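Aspartate aminotransferase (Thermotoga maritima, PDB 1O4S) catalyses the pyridoxal-phosphate-dependent transfer of an amino group between L-aspartate and 2-oxoglutarate, giving oxaloacetate and L-glutamate, and works as a homodimer. Local coordinates at residues B[42-47]-B[376-381]; B[303-308]-B[370-375]. All coordinates share one frame; numbering follows the deposited sequence.

Contact 1 (B[42-47]-B[376-381]); sequences DVINLT and TEALDR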
loop_
_atom_site.group_PDB
_atom_site.type_symbol
_atom_site.label_atom_id
_atom_site.label_comp_id
_atom_site.label_asym_id
_atom_site.label_seq_id
_atom_site.Cartn_x
_atom_site.Cartn_y
_atom_site.Cartn_z
ATOM N N ASP B 42 20.411 21.640 20.055
ATOM C CA ASP B 42 19.736 22.447 19.039
ATOM C C ASP B 42 20.131 21.981 17.639
ATOM O O ASP B 42 20.936 22.624 16.949
ATOM C CB ASP B 42 20.044 23.944 19.222
ATOM C CG ASP B 42 19.238 24.827 18.263
ATOM O OD1 ASP B 42 18.149 24.380 17.759
ATOM O OD2 ASP B 42 19.643 25.969 17.950
ATOM N N VAL B 43 19.553 20.858 17.232
ATOM C CA VAL B 43 19.842 20.280 15.928
ATOM C C VAL B 43 19.006 20.994 14.868
ATOM O O VAL B 43 17.780 21.024 14.974
ATOM C CB VAL B 43 19.510 18.757 15.886
ATOM C CG1 VAL B 43 19.518 18.220 14.460
ATOM C CG2 VAL B 43 20.484 17.970 16.774
ATOM N N ILE B 44 19.667 21.576 13.871
ATOM C CA ILE B 44 18.988 22.044 12.679
ATOM C C ILE B 44 19.044 20.901 11.662
ATOM O O ILE B 44 20.104 20.509 11.195
ATOM C CB ILE B 44 19.607 23.357 12.131
ATOM C CG1 ILE B 44 19.688 24.430 13.232
ATOM C CG2 ILE B 44 18.782 23.882 10.956
ATOM C CD1 ILE B 44 20.693 25.529 12.937
ATOM N N ASN B 45 17.879 20.371 11.331
ATOM C CA ASN B 45 17.767 19.157 10.547
ATOM C C ASN B 45 17.373 19.525 9.142
ATOM O O ASN B 45 16.226 19.832 8.883
ATOM C CB ASN B 45 16.721 18.197 11.153
ATOM C CG ASN B 45 16.801 16.778 10.546
ATOM O OD1 ASN B 45 16.876 16.621 9.329
ATOM N ND2 ASN B 45 16.832 15.751 11.410
ATOM N N LEU B 46 18.338 19.464 8.243
ATOM C CA LEU B 46 18.135 19.774 6.845
ATOM C C LEU B 46 18.112 18.528 5.959
ATOM O O LEU B 46 18.594 18.560 4.818
ATOM C CB LEU B 46 19.245 20.715 6.404
ATOM C CG LEU B 46 19.317 21.923 7.326
ATOM C CD1 LEU B 46 20.434 22.820 6.869
ATOM C CD2 LEU B 46 17.959 22.654 7.389
ATOM N N THR B 47 17.526 17.450 6.470
ATOM C CA THR B 47 17.392 16.200 5.706
ATOM C C THR B 47 15.994 15.921 5.178
ATOM O O THR B 47 15.815 14.942 4.467
ATOM C CB THR B 47 17.802 14.968 6.552
ATOM O OG1 THR B 47 16.922 14.799 7.680
ATOM C CG2 THR B 47 19.222 15.129 7.136
ATOM N N THR B 376 19.793 30.223 7.836
ATOM C CA THR B 376 20.857 31.182 8.044
ATOM C C THR B 376 21.790 30.692 9.122
ATOM O O THR B 376 23.008 30.798 8.979
ATOM C CB THR B 376 20.307 32.558 8.455
ATOM O OG1 THR B 376 19.521 33.104 7.398
ATOM C CG2 THR B 376 21.451 33.566 8.598
ATOM N N GLU B 377 21.219 30.208 10.214
ATOM C CA GLU B 377 22.010 29.691 11.314
ATOM C C GLU B 377 22.762 28.439 10.867
ATOM O O GLU B 377 23.917 28.287 11.217
ATOM C CB GLU B 377 21.138 29.351 12.535
ATOM C CG GLU B 377 21.720 29.843 13.857
ATOM C CD GLU B 377 22.502 28.811 14.644
ATOM O OE1 GLU B 377 21.828 27.827 15.038
ATOM O OE2 GLU B 377 23.746 29.008 14.909
ATOM N N ALA B 378 22.114 27.555 10.103
ATOM C CA ALA B 378 22.770 26.321 9.659
ATOM C C ALA B 378 23.919 26.644 8.724
ATOM O O ALA B 378 24.990 26.073 8.856
ATOM C CB ALA B 378 21.789 25.366 8.981
ATOM N N LEU B 379 23.694 27.583 7.805
ATOM C CA LEU B 379 24.692 27.956 6.802
ATOM C C LEU B 379 25.884 28.655 7.427
ATOM O O LEU B 379 27.016 28.522 6.920
ATOM C CB LEU B 379 24.079 28.803 5.699
ATOM C CG LEU B 379 23.263 27.936 4.735
ATOM C CD1 LEU B 379 22.251 28.756 3.920
ATOM C CD2 LEU B 379 24.195 27.160 3.817
ATOM N N ASP B 380 25.615 29.368 8.524
ATOM C CA ASP B 380 26.635 29.911 9.431
ATOM C C ASP B 380 27.508 28.801 9.978
ATOM O O ASP B 380 28.735 28.888 9.934
ATOM C CB ASP B 380 25.975 30.593 10.645
ATOM C CG ASP B 380 25.701 32.059 10.434
ATOM O OD1 ASP B 380 25.029 32.678 11.304
ATOM O OD2 ASP B 380 26.137 32.696 9.455
ATOM N N ARG B 381 26.866 27.780 10.547
ATOM C CA ARG B 381 27.590 26.686 11.206
ATOM C C ARG B 381 28.386 25.886 10.196
ATOM O O ARG B 381 29.516 25.490 10.465
ATOM C CB ARG B 381 26.630 25.745 11.919
ATOM C CG ARG B 381 25.870 26.340 13.090
ATOM C CD ARG B 381 24.730 25.438 13.466
ATOM N NE ARG B 381 23.948 25.900 14.607
ATOM C CZ ARG B 381 23.136 25.121 15.311
ATOM N NH1 ARG B 381 23.031 23.820 15.036
ATOM N NH2 ARG B 381 22.444 25.638 16.313
#

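Contact 2 (B[303-308]-B[370-375]); sequences KERKNF and TSIERL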
loop_
_atom_site.group_PDB
_atom_site.type_symbol
_atom_site.label_atom_id
_atom_site.label_comp_id
_atom_site.label_asym_id
_atom_site.label_seq_id
_atom_site.Cartn_x
_atom_site.Cartn_y
_atom_site.Cartn_z
ATOM N N LYS B 303 11.044 29.235 -3.427
ATOM C CA LYS B 303 11.890 29.952 -4.404
ATOM C C LYS B 303 12.847 30.902 -3.693
ATOM O O LYS B 303 14.016 30.947 -4.009
ATOM C CB LYS B 303 11.031 30.734 -5.404
ATOM C CG LYS B 303 11.791 31.435 -6.546
ATOM C CD LYS B 303 10.802 31.927 -7.613
ATOM C CE LYS B 303 11.521 32.535 -8.800
ATOM N NZ LYS B 303 10.642 33.334 -9.726
ATOM N N GLU B 304 12.341 31.644 -2.720
ATOM C CA GLU B 304 13.166 32.603 -2.036
ATOM C C GLU B 304 14.148 31.966 -1.046
ATOM O O GLU B 304 15.235 32.518 -0.821
ATOM C CB GLU B 304 12.313 33.728 -1.443
ATOM C CG GLU B 304 11.878 33.615 -0.012
ATOM C CD GLU B 304 11.252 34.920 0.461
ATOM O OE1 GLU B 304 10.823 35.716 -0.442
ATOM O OE2 GLU B 304 11.186 35.147 1.713
ATOM N N ARG B 305 13.805 30.803 -0.500
ATOM C CA ARG B 305 14.756 30.008 0.278
ATOM C C ARG B 305 15.875 29.458 -0.624
ATOM O O ARG B 305 17.041 29.421 -0.235
ATOM C CB ARG B 305 14.053 28.816 0.956
ATOM C CG ARG B 305 13.064 29.184 2.078
ATOM C CD ARG B 305 12.154 28.094 2.389
ATOM N NE ARG B 305 11.297 28.335 3.549
ATOM C CZ ARG B 305 10.490 27.417 4.043
ATOM N NH1 ARG B 305 10.435 26.219 3.468
ATOM N NH2 ARG B 305 9.745 27.673 5.115
ATOM N N LYS B 306 15.489 29.019 -1.817
ATOM C CA LYS B 306 16.404 28.506 -2.817
ATOM C C LYS B 306 17.378 29.615 -3.164
ATOM O O LYS B 306 18.574 29.418 -3.084
ATOM C CB LYS B 306 15.626 28.022 -4.054
ATOM C CG LYS B 306 16.484 27.395 -5.192
ATOM C CD LYS B 306 17.101 28.420 -6.170
ATOM C CE LYS B 306 16.049 29.135 -7.028
ATOM N NZ LYS B 306 16.661 30.060 -8.081
ATOM N N ASN B 307 16.875 30.790 -3.523
ATOM C CA ASN B 307 17.752 31.928 -3.838
ATOM C C ASN B 307 18.705 32.265 -2.702
ATOM O O ASN B 307 19.853 32.603 -2.944
ATOM C CB ASN B 307 16.949 33.185 -4.165
ATOM C CG ASN B 307 16.270 33.110 -5.502
ATOM O OD1 ASN B 307 16.690 32.354 -6.379
ATOM N ND2 ASN B 307 15.202 33.887 -5.672
ATOM N N PHE B 308 18.228 32.180 -1.466
ATOM C CA PHE B 308 19.049 32.519 -0.309
ATOM C C PHE B 308 20.160 31.515 -0.046
ATOM O O PHE B 308 21.269 31.890 0.314
ATOM C CB PHE B 308 18.190 32.631 0.960
ATOM C CG PHE B 308 19.007 32.774 2.219
ATOM C CD1 PHE B 308 19.646 33.978 2.512
ATOM C CD2 PHE B 308 19.184 31.692 3.080
ATOM C CE1 PHE B 308 20.432 34.102 3.650
ATOM C CE2 PHE B 308 19.955 31.816 4.225
ATOM C CZ PHE B 308 20.587 33.019 4.507
ATOM N N THR B 370 12.876 24.505 5.516
ATOM C CA THR B 370 12.860 25.209 6.790
ATOM C C THR B 370 13.002 26.711 6.574
ATOM O O THR B 370 13.294 27.180 5.476
ATOM C CB THR B 370 13.935 24.681 7.796
ATOM O OG1 THR B 370 15.189 25.326 7.590
ATOM C CG2 THR B 370 14.298 23.225 7.570
ATOM N N SER B 371 12.759 27.464 7.637
ATOM C CA SER B 371 12.748 28.908 7.551
ATOM C C SER B 371 14.120 29.482 7.158
ATOM O O SER B 371 15.166 28.881 7.430
ATOM C CB SER B 371 12.305 29.481 8.879
ATOM O OG SER B 371 13.191 29.067 9.885
ATOM N N ILE B 372 14.094 30.653 6.515
ATOM C CA ILE B 372 15.314 31.374 6.197
ATOM C C ILE B 372 16.127 31.594 7.452
ATOM O O ILE B 372 17.357 31.513 7.408
ATOM C CB ILE B 372 15.013 32.691 5.433
ATOM C CG1 ILE B 372 14.699 32.336 3.983
ATOM C CG2 ILE B 372 16.222 33.651 5.464
ATOM C CD1 ILE B 372 14.431 33.503 3.106
ATOM N N GLU B 373 15.436 31.788 8.573
ATOM C CA GLU B 373 16.082 31.998 9.868
ATOM C C GLU B 373 16.975 30.812 10.256
ATOM O O GLU B 373 18.129 30.974 10.638
ATOM C CB GLU B 373 15.027 32.225 10.965
ATOM C CG GLU B 373 15.645 32.535 12.335
ATOM C CD GLU B 373 14.628 32.629 13.478
ATOM O OE1 GLU B 373 13.471 32.221 13.278
ATOM O OE2 GLU B 373 14.998 33.113 14.587
ATOM N N ARG B 374 16.405 29.628 10.177
ATOM C CA ARG B 374 17.107 28.410 10.546
ATOM C C ARG B 374 18.175 28.056 9.522
ATOM O O ARG B 374 19.242 27.591 9.894
ATOM C CB ARG B 374 16.122 27.251 10.693
ATOM C CG ARG B 374 15.165 27.422 11.840
ATOM C CD ARG B 374 15.799 27.225 13.196
ATOM N NE ARG B 374 15.767 25.813 13.607
ATOM C CZ ARG B 374 16.472 25.301 14.625
ATOM N NH1 ARG B 374 17.297 26.072 15.332
ATOM N NH2 ARG B 374 16.362 24.000 14.912
ATOM N N LEU B 375 17.857 28.264 8.242
ATOM C CA LEU B 375 18.815 28.097 7.164
ATOM C C LEU B 375 20.030 29.005 7.358
ATOM O O LEU B 375 21.149 28.607 7.074
ATOM C CB LEU B 375 18.169 28.379 5.814
ATOM C CG LEU B 375 17.193 27.328 5.269
ATOM C CD1 LEU B 375 16.506 27.906 4.065
ATOM C CD2 LEU B 375 17.919 26.064 4.894
#

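Contact 1 (B[42-47]-B[376-381])
A salt-bridge network of Asp42, Glu377 and Arg381 joins helix 372-386 to the edge of the small mixed sheet, where strand 44-45 runs parallel to strand 350-354, in the smaller domain of this aminotransferase. Arg381 CG lies anti to the carbonyl carbon and the chain runs extended to NE (chi3 179°), which brings the guanidinium from the helix to the backbone of Asp42. Arg381 NH1 donates to Asp42 O over 3.1 Å, nearly along the C=O axis and with the acceptor in the guanidinium plane; Lys348 O is a further, weak acceptor for NH1. Arg381 NH2 adds only a weak bond to the same oxygen and a weak, salt-bridged one to Asp42 OD2 at 3.3 Å, where carboxylate and guanidinium planes stand almost perpendicular. The stronger partner of that carboxylate is Arg374, which pairs with OD1. One helical turn back, Glu377 fixes the rotation of the guanidinium: NE donates to Glu377 OE2, met from above the carboxylate plane, and Arg381 NH2 forms a 2.6 Å salt bridge with Glu377 OE1. Asp42 OD2 and Glu377 OE1 approach tip to tip at 4.1 Å, a repulsion that the shared arginine probably offsets. Ile44 puts CD1 over the centre of the guanidinium, 3.4 Å from Arg381 CZ, and the same methyl touches Glu377 OE1. The apolar half rests on Ala378, whose CB receives Leu46 CD1 at 3.6 Å and Ile44 CG2 at 3.9 Å; the small methyl lets the backbones come close, with Ile44 CA and Ala378 CA 6.5 Å apart. Alternate residues Asp42, Ile44 and Leu46 thus point at the helix while Val43 turns to helix 27-38, the two-sided burial of a strand layered between helices in an alpha/beta domain.

Contact 2 (B[303-308]-B[370-375])
Polar and backbone contacts centre on Arg305, whose side chain, extended from CG to NE, passes beside the loop that leads into helix 372-386. Its guanidinium has Thr370 O over one face, 3.0 Å from Arg305 NE and offset toward the rim; with the carbonyl oxygen above the plane, the angle is too poor for a hydrogen bond. The charge is met elsewhere, by a salt bridge from NH2 to Asp52 and a weak bond from NH1 to Phe368 O. At the helix start, Ser371 is the N-cap: Ser371 OG accepts from Arg374 N at 3.3 Å, with an N-H...O angle of 159°.

Apolar contacts use both helices. Ile372 CG2 stands over the centre of the Phe308 ring, 4.2 Å from the centroid and 7° off the normal, a CH-pi contact. Leu375 CB meets the ring edge, 4.2 Å from Phe308 CE2. The aliphatic stem of Arg305 fills in alongside, with Arg305 CG 4.0 Å from Ile372 CG1 and Arg305 CB 4.1 Å from Leu375 CD1. An alanine here in place of Arg305 would remove the chain beyond CB, with the CG contact to Ile372 and the guanidinium beside Thr370 O, and would probably loosen that packing and cost Asp52 this salt bridge.

Further along, Phe308 also touches Thr376 and Leu379, so helix 296-315 keeps packing against helix 372-386 beyond its first turn, while Thr370 reaches back to Leu46 after strand 44-45.

In the fold
After helices 16-19 and 27-38 the chain forms strand 44-45, then passes through the seven-stranded sheet, with the cofactor pocket residues, before helix 296-315 and the rest of the small sheet. Contact 2 closes the shorter loop, joining that helix to the start of helix 372-386 across 61 intervening residues. Contact 1 closes a loop of 328 residues by returning the next turns of the same helix to the strand, so contact 2 is nested inside it. Their centres are 11 Å apart and they meet directly, with Arg374 NH2 packed against Val43 O and Arg374 NH1 beside Ile44 CG1. Helix 372-386 therefore joins the sheet edge to helix 296-315.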